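Local coordinates for aldehyde dehydrogenase family protein (Pseudomonas syringae pv. tomato, PDB 5IUW), which probably oxidises aldehydes, with indole-3-acetaldehyde a likely substrate, to the corresponding acids using NAD(P)+ as hydride acceptor, at residues 165-170 with 193-198. Residues are numbered along the deposited sequence; the frame is centred on the assembly and turned at random.
Sequences VPWNFP and SEKSPL. With NAD (nicotinamide-adenine-dinucleotide), chain C; IAC (1H-indol-3-ylacetic acid), chain D.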
ATOM      1  N   VAL A 165      -1.860 -15.881 -26.959  1.00 16.13           N
ATOM      2  CA  VAL A 165      -3.087 -16.282 -26.284  1.00 12.24           C
ATOM      3  C   VAL A 165      -3.788 -17.484 -26.943  1.00 16.70           C
ATOM      4  O   VAL A 165      -3.478 -17.830 -28.092  1.00 13.87           O
ATOM      5  CB  VAL A 165      -4.058 -15.080 -26.211  1.00 14.44           C
ATOM      6  CG1 VAL A 165      -3.431 -13.959 -25.416  1.00 18.27           C
ATOM      7  CG2 VAL A 165      -4.407 -14.614 -27.588  1.00 13.71           C
ATOM      8  N   PRO A 166      -4.726 -18.127 -26.208  1.00 16.34           N
ATOM      9  CA  PRO A 166      -5.346 -19.351 -26.704  1.00 15.91           C
ATOM     10  C   PRO A 166      -6.703 -19.095 -27.343  1.00 14.96           C
ATOM     11  O   PRO A 166      -7.118 -17.953 -27.524  1.00 16.12           O
ATOM     12  CB  PRO A 166      -5.491 -20.184 -25.437  1.00 19.19           C
ATOM     13  CG  PRO A 166      -5.837 -19.149 -24.390  1.00 17.00           C
ATOM     14  CD  PRO A 166      -5.192 -17.840 -24.836  1.00 14.94           C
ATOM     15  N   TRP A 167      -7.388 -20.174 -27.670  1.00 14.10           N
ATOM     16  CA  TRP A 167      -8.620 -20.099 -28.444  1.00 13.27           C
ATOM     17  C   TRP A 167      -9.916 -20.220 -27.627  1.00 13.36           C
ATOM     18  O   TRP A 167     -10.989 -20.022 -28.167  1.00 15.99           O
ATOM     19  CB  TRP A 167      -8.600 -21.182 -29.518  1.00 15.03           C
ATOM     20  CG  TRP A 167      -8.317 -22.552 -29.001  1.00 13.51           C
ATOM     21  CD1 TRP A 167      -7.116 -23.204 -29.019  1.00 17.00           C
ATOM     22  CD2 TRP A 167      -9.251 -23.448 -28.386  1.00 13.40           C
ATOM     23  NE1 TRP A 167      -7.248 -24.451 -28.465  1.00 16.54           N
ATOM     24  CE2 TRP A 167      -8.549 -24.628 -28.070  1.00 18.63           C
ATOM     25  CE3 TRP A 167     -10.620 -23.375 -28.088  1.00 18.58           C
ATOM     26  CZ2 TRP A 167      -9.165 -25.725 -27.458  1.00 22.16           C
ATOM     27  CZ3 TRP A 167     -11.231 -24.465 -27.474  1.00 21.37           C
ATOM     28  CH2 TRP A 167     -10.500 -25.626 -27.170  1.00 19.38           C
ATOM     29  N   ASN A 168      -9.836 -20.548 -26.340  1.00 13.06           N
ATOM     30  CA  ASN A 168     -11.078 -20.839 -25.624  1.00 16.89           C
ATOM     31  C   ASN A 168     -11.868 -19.586 -25.196  1.00 18.86           C
ATOM     32  O   ASN A 168     -13.094 -19.596 -25.206  1.00 19.39           O
ATOM     33  CB  ASN A 168     -10.803 -21.743 -24.425  1.00 10.28           C
ATOM     34  CG  ASN A 168      -9.911 -21.102 -23.386  1.00 19.03           C
ATOM     35  OD1 ASN A 168      -9.023 -20.314 -23.700  1.00 20.62           O
ATOM     36  ND2 ASN A 168     -10.137 -21.463 -22.126  1.00 18.47           N
ATOM     37  N   PHE A 169     -11.176 -18.521 -24.818  1.00 15.79           N
ATOM     38  CA  PHE A 169     -11.806 -17.214 -24.673  1.00 15.76           C
ATOM     39  C   PHE A 169     -10.938 -16.206 -25.420  1.00 14.36           C
ATOM     40  O   PHE A 169     -10.142 -15.500 -24.801  1.00 19.89           O
ATOM     41  CB  PHE A 169     -11.942 -16.794 -23.205  1.00 14.14           C
ATOM     42  CG  PHE A 169     -12.848 -17.665 -22.383  1.00 21.65           C
ATOM     43  CD1 PHE A 169     -14.187 -17.353 -22.233  1.00 24.52           C
ATOM     44  CD2 PHE A 169     -12.349 -18.781 -21.721  1.00 26.06           C
ATOM     45  CE1 PHE A 169     -15.020 -18.145 -21.460  1.00 25.74           C
ATOM     46  CE2 PHE A 169     -13.170 -19.577 -20.941  1.00 25.29           C
ATOM     47  CZ  PHE A 169     -14.511 -19.262 -20.811  1.00 28.26           C
ATOM     48  N   PRO A 170     -11.071 -16.153 -26.751  1.00 13.55           N
ATOM     49  CA  PRO A 170     -10.147 -15.399 -27.613  1.00 20.61           C
ATOM     50  C   PRO A 170     -10.062 -13.912 -27.250  1.00 21.52           C
ATOM     51  O   PRO A 170      -8.980 -13.398 -26.988  1.00 14.77           O
ATOM     52  CB  PRO A 170     -10.750 -15.568 -29.019  1.00 15.90           C
ATOM     53  CG  PRO A 170     -11.623 -16.768 -28.928  1.00 14.23           C
ATOM     54  CD  PRO A 170     -12.146 -16.803 -27.522  1.00 12.99           C
ATOM     55  N   SER A 193      -4.442 -17.219 -31.181  1.00 13.80           N
ATOM     56  CA  SER A 193      -4.401 -18.604 -31.600  1.00 11.96           C
ATOM     57  C   SER A 193      -4.768 -18.723 -33.069  1.00 15.03           C
ATOM     58  O   SER A 193      -5.626 -17.992 -33.564  1.00 10.01           O
ATOM     59  CB  SER A 193      -5.352 -19.453 -30.761  1.00 11.60           C
ATOM     60  OG  SER A 193      -5.468 -20.749 -31.298  1.00 15.49           O
ATOM     61  N   GLU A 194      -4.132 -19.663 -33.762  1.00 11.65           N
ATOM     62  CA  GLU A 194      -4.498 -19.935 -35.140  1.00 16.92           C
ATOM     63  C   GLU A 194      -5.894 -20.572 -35.221  1.00 14.53           C
ATOM     64  O   GLU A 194      -6.471 -20.650 -36.292  1.00 15.38           O
ATOM     65  CB  GLU A 194      -3.450 -20.835 -35.814  1.00 19.12           C
ATOM     66  CG  GLU A 194      -3.377 -22.248 -35.258  1.00 21.54           C
ATOM     67  CD  GLU A 194      -2.429 -22.402 -34.064  1.00 29.90           C
ATOM     68  OE1 GLU A 194      -2.055 -21.399 -33.413  1.00 21.82           O
ATOM     69  OE2 GLU A 194      -2.058 -23.553 -33.776  1.00 38.89           O
ATOM     70  N   LYS A 195      -6.434 -21.004 -34.085  1.00 16.24           N
ATOM     71  CA  LYS A 195      -7.779 -21.563 -34.038  1.00 13.63           C
ATOM     72  C   LYS A 195      -8.833 -20.478 -33.833  1.00 14.65           C
ATOM     73  O   LYS A 195     -10.022 -20.731 -33.965  1.00 17.55           O
ATOM     74  CB  LYS A 195      -7.897 -22.605 -32.925  1.00 11.65           C
ATOM     75  CG  LYS A 195      -7.163 -23.917 -33.178  1.00 14.67           C
ATOM     76  CD  LYS A 195      -7.152 -24.762 -31.927  1.00 20.71           C
ATOM     77  CE  LYS A 195      -6.745 -26.192 -32.208  1.00 31.88           C
ATOM     78  NZ  LYS A 195      -5.602 -26.253 -33.146  1.00 37.12           N
ATOM     79  N   SER A 196      -8.399 -19.275 -33.494  1.00 15.36           N
ATOM     80  CA  SER A 196      -9.348 -18.187 -33.271  1.00 16.34           C
ATOM     81  C   SER A 196      -8.737 -16.803 -33.494  1.00 14.36           C
ATOM     82  O   SER A 196      -8.666 -16.010 -32.573  1.00 15.21           O
ATOM     83  CB  SER A 196      -9.917 -18.277 -31.855  1.00 11.73           C
ATOM     84  OG  SER A 196      -8.875 -18.139 -30.903  1.00 20.62           O
ATOM     85  N   PRO A 197      -8.316 -16.506 -34.731  1.00 14.07           N
ATOM     86  CA  PRO A 197      -7.631 -15.234 -34.972  1.00 13.98           C
ATOM     87  C   PRO A 197      -8.552 -14.026 -35.171  1.00 16.62           C
ATOM     88  O   PRO A 197      -8.072 -12.904 -35.077  1.00 14.18           O
ATOM     89  CB  PRO A 197      -6.856 -15.510 -36.256  1.00 13.34           C
ATOM     90  CG  PRO A 197      -7.735 -16.456 -37.003  1.00 12.05           C
ATOM     91  CD  PRO A 197      -8.337 -17.352 -35.938  1.00 12.61           C
ATOM     92  N   LEU A 198      -9.836 -14.246 -35.428  1.00 15.88           N
ATOM     93  CA  LEU A 198     -10.688 -13.188 -35.982  1.00 16.05           C
ATOM     94  C   LEU A 198     -10.940 -11.958 -35.082  1.00 13.24           C
ATOM     95  O   LEU A 198     -10.872 -10.828 -35.561  1.00 14.31           O
ATOM     96  CB  LEU A 198     -12.026 -13.791 -36.403  1.00 12.59           C
ATOM     97  CG  LEU A 198     -11.904 -14.855 -37.516  1.00 15.25           C
ATOM     98  CD1 LEU A 198     -13.273 -15.329 -38.003  1.00 14.22           C
ATOM     99  CD2 LEU A 198     -11.064 -14.355 -38.698  1.00 10.61           C
TER
HETATM  100  PA  NAD C 700      -1.512 -24.013 -26.802  1.00 21.30           P
HETATM  101  O1A NAD C 700      -0.387 -23.981 -25.797  1.00 21.78           O
HETATM  102  O2A NAD C 700      -1.337 -25.154 -27.742  1.00 22.64           O
HETATM  103  O5B NAD C 700      -1.461 -22.659 -27.651  1.00 16.91           O
HETATM  104  C5B NAD C 700      -1.680 -21.409 -26.965  1.00  9.01           C
HETATM  105  C4B NAD C 700      -0.895 -20.296 -27.741  1.00 13.33           C
HETATM  106  O4B NAD C 700       0.381 -20.591 -27.794  1.00 13.23           O
HETATM  107  C3B NAD C 700      -1.392 -20.253 -29.172  1.00 15.30           C
HETATM  108  O3B NAD C 700      -1.513 -18.960 -29.572  1.00 16.46           O
HETATM  109  C2B NAD C 700      -0.264 -21.013 -29.924  1.00 14.91           C
HETATM  110  O2B NAD C 700      -0.323 -20.698 -31.388  1.00 17.19           O
HETATM  111  C1B NAD C 700       0.816 -20.615 -29.333  1.00 10.90           C
HETATM  112  N9A NAD C 700       1.936 -21.525 -29.545  1.00 11.75           N
HETATM  113  C8A NAD C 700       1.871 -22.847 -29.816  1.00  8.77           C
HETATM  114  N7A NAD C 700       3.139 -23.302 -29.965  1.00 15.78           N
HETATM  115  C5A NAD C 700       3.996 -22.259 -29.777  1.00 15.78           C
HETATM  116  C6A NAD C 700       5.376 -22.168 -29.806  1.00 12.50           C
HETATM  117  N6A NAD C 700       6.301 -23.193 -30.055  1.00 13.73           N
HETATM  118  N1A NAD C 700       5.999 -21.004 -29.586  1.00 10.39           N
HETATM  119  C2A NAD C 700       5.249 -19.908 -29.326  1.00 13.08           C
HETATM  120  N3A NAD C 700       3.881 -19.980 -29.298  1.00 13.22           N
HETATM  121  C4A NAD C 700       3.259 -21.162 -29.518  1.00 11.89           C
HETATM  122  O3  NAD C 700      -2.867 -24.120 -25.999  1.00 20.98           O
HETATM  123  PN  NAD C 700      -4.354 -24.155 -26.643  1.00 33.49           P
HETATM  124  O1N NAD C 700      -4.356 -25.146 -27.777  1.00 39.70           O
HETATM  125  O2N NAD C 700      -4.660 -22.779 -27.177  1.00 25.86           O
HETATM  126  O5D NAD C 700      -5.401 -24.697 -25.560  1.00 48.26           O
HETATM  127  C5D NAD C 700      -5.788 -23.973 -24.395  1.00 38.38           C
HETATM  128  C4D NAD C 700      -4.838 -24.261 -23.162  1.00 38.27           C
HETATM  129  O4D NAD C 700      -4.690 -23.110 -22.587  1.00 42.88           O
HETATM  130  C3D NAD C 700      -5.430 -25.163 -22.084  1.00 36.46           C
HETATM  131  O3D NAD C 700      -4.486 -25.979 -21.521  1.00 33.92           O
HETATM  132  C2D NAD C 700      -5.950 -24.164 -21.013  1.00 38.02           C
HETATM  133  O2D NAD C 700      -6.018 -24.778 -19.633  1.00 36.27           O
HETATM  134  C1D NAD C 700      -5.104 -23.228 -21.036  1.00 35.94           C
HETATM  135  N1N NAD C 700      -5.721 -21.997 -20.573  1.00 37.90           N
HETATM  136  C2N NAD C 700      -5.221 -21.363 -19.451  1.00 33.53           C
HETATM  137  C3N NAD C 700      -5.823 -20.183 -19.001  1.00 41.18           C
HETATM  138  C7N NAD C 700      -5.282 -19.485 -17.752  1.00 37.84           C
HETATM  139  O7N NAD C 700      -4.523 -20.080 -17.009  1.00 39.85           O
HETATM  140  N7N NAD C 700      -5.662 -18.183 -17.456  1.00 29.43           N
HETATM  141  C4N NAD C 700      -6.911 -19.650 -19.682  1.00 46.57           C
HETATM  142  C5N NAD C 700      -7.404 -20.282 -20.810  1.00 41.97           C
HETATM  143  C6N NAD C 700      -6.801 -21.465 -21.258  1.00 40.83           C
HETATM  144  C   IAC D 701     -13.693 -17.104 -15.943  1.00 78.54           C
HETATM  145  C1  IAC D 701     -13.335 -17.203 -17.254  1.00 77.31           C
HETATM  146  C2  IAC D 701     -14.225 -16.779 -18.275  1.00 78.53           C
HETATM  147  C3  IAC D 701     -15.467 -16.263 -17.930  1.00 77.39           C
HETATM  148  C4  IAC D 701     -15.837 -16.161 -16.591  1.00 74.52           C
HETATM  149  C5  IAC D 701     -14.966 -16.574 -15.594  1.00 75.37           C
HETATM  150  C7  IAC D 701     -12.059 -17.747 -17.311  1.00 76.80           C
HETATM  151  C8  IAC D 701     -11.624 -17.989 -16.024  1.00 80.24           C
HETATM  152  C17 IAC D 701     -11.308 -18.012 -18.585  1.00 72.40           C
HETATM  153  C18 IAC D 701     -10.167 -18.961 -18.338  1.00 62.29           C
HETATM  154  N   IAC D 701     -12.624 -17.594 -15.174  1.00 82.22           N
HETATM  155  O2  IAC D 701     -10.246 -20.163 -18.707  1.00 47.70           O
HETATM  156  O3  IAC D 701      -9.136 -18.507 -17.784  1.00 64.14           O
HETATM  157  O   HOH W   1      -6.834 -16.249 -29.653  1.00 10.19           O
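Three groups grip one water between residues 165-170 and 193-198: it donates to Pro166 O at 2.7 Å, accepts from Ser193 N at 3.0 Å, and pairs with Ser196 OG. No direct hydrogen bond joins the two segments, since Ser193 N approaches Val165 O at a poor angle; polar bridging therefore falls to this water and to the cofactor.

The side chains also meet through a CH-pi interaction. Lys195 CD sits over one face of the indole, 3.6 Å from the centroid of the five-membered ring of Trp167 and 28° off its normal, and the two side chains run alongside each other. With chi1 at -71°, Lys195 CG stands anti to the carbonyl carbon, and the extended chain then follows the indole before bending at chi4. Ser193 OG lies at the ring edge and accepts from Lys195 N at 160°; this ST turn, within a type I turn from Ser193 to Ser196, ties the serine hydroxyl to the backbone that carries the lysine. Next along the turn, Ser196 OG packs 3.2 Å from Trp167 CA and also meets the ring of Pro170.

Both segments reach NAD. O3B of its adenosine ribose donates to Val165 O at 2.7 Å, and O2B of the same sugar donates to Glu194 OE1 at 2.8 Å, while Trp167 NE1 gives a weak bond to phosphate oxygen O1N. Further along the loop, Phe169 lays a ring face against the indoleacetate. Following strands 149-164 and 187-191, parallel neighbours in one sheet, these loops form part of the cofactor site of the Rossmann-like NAD-binding domain of aldehyde dehydrogenases.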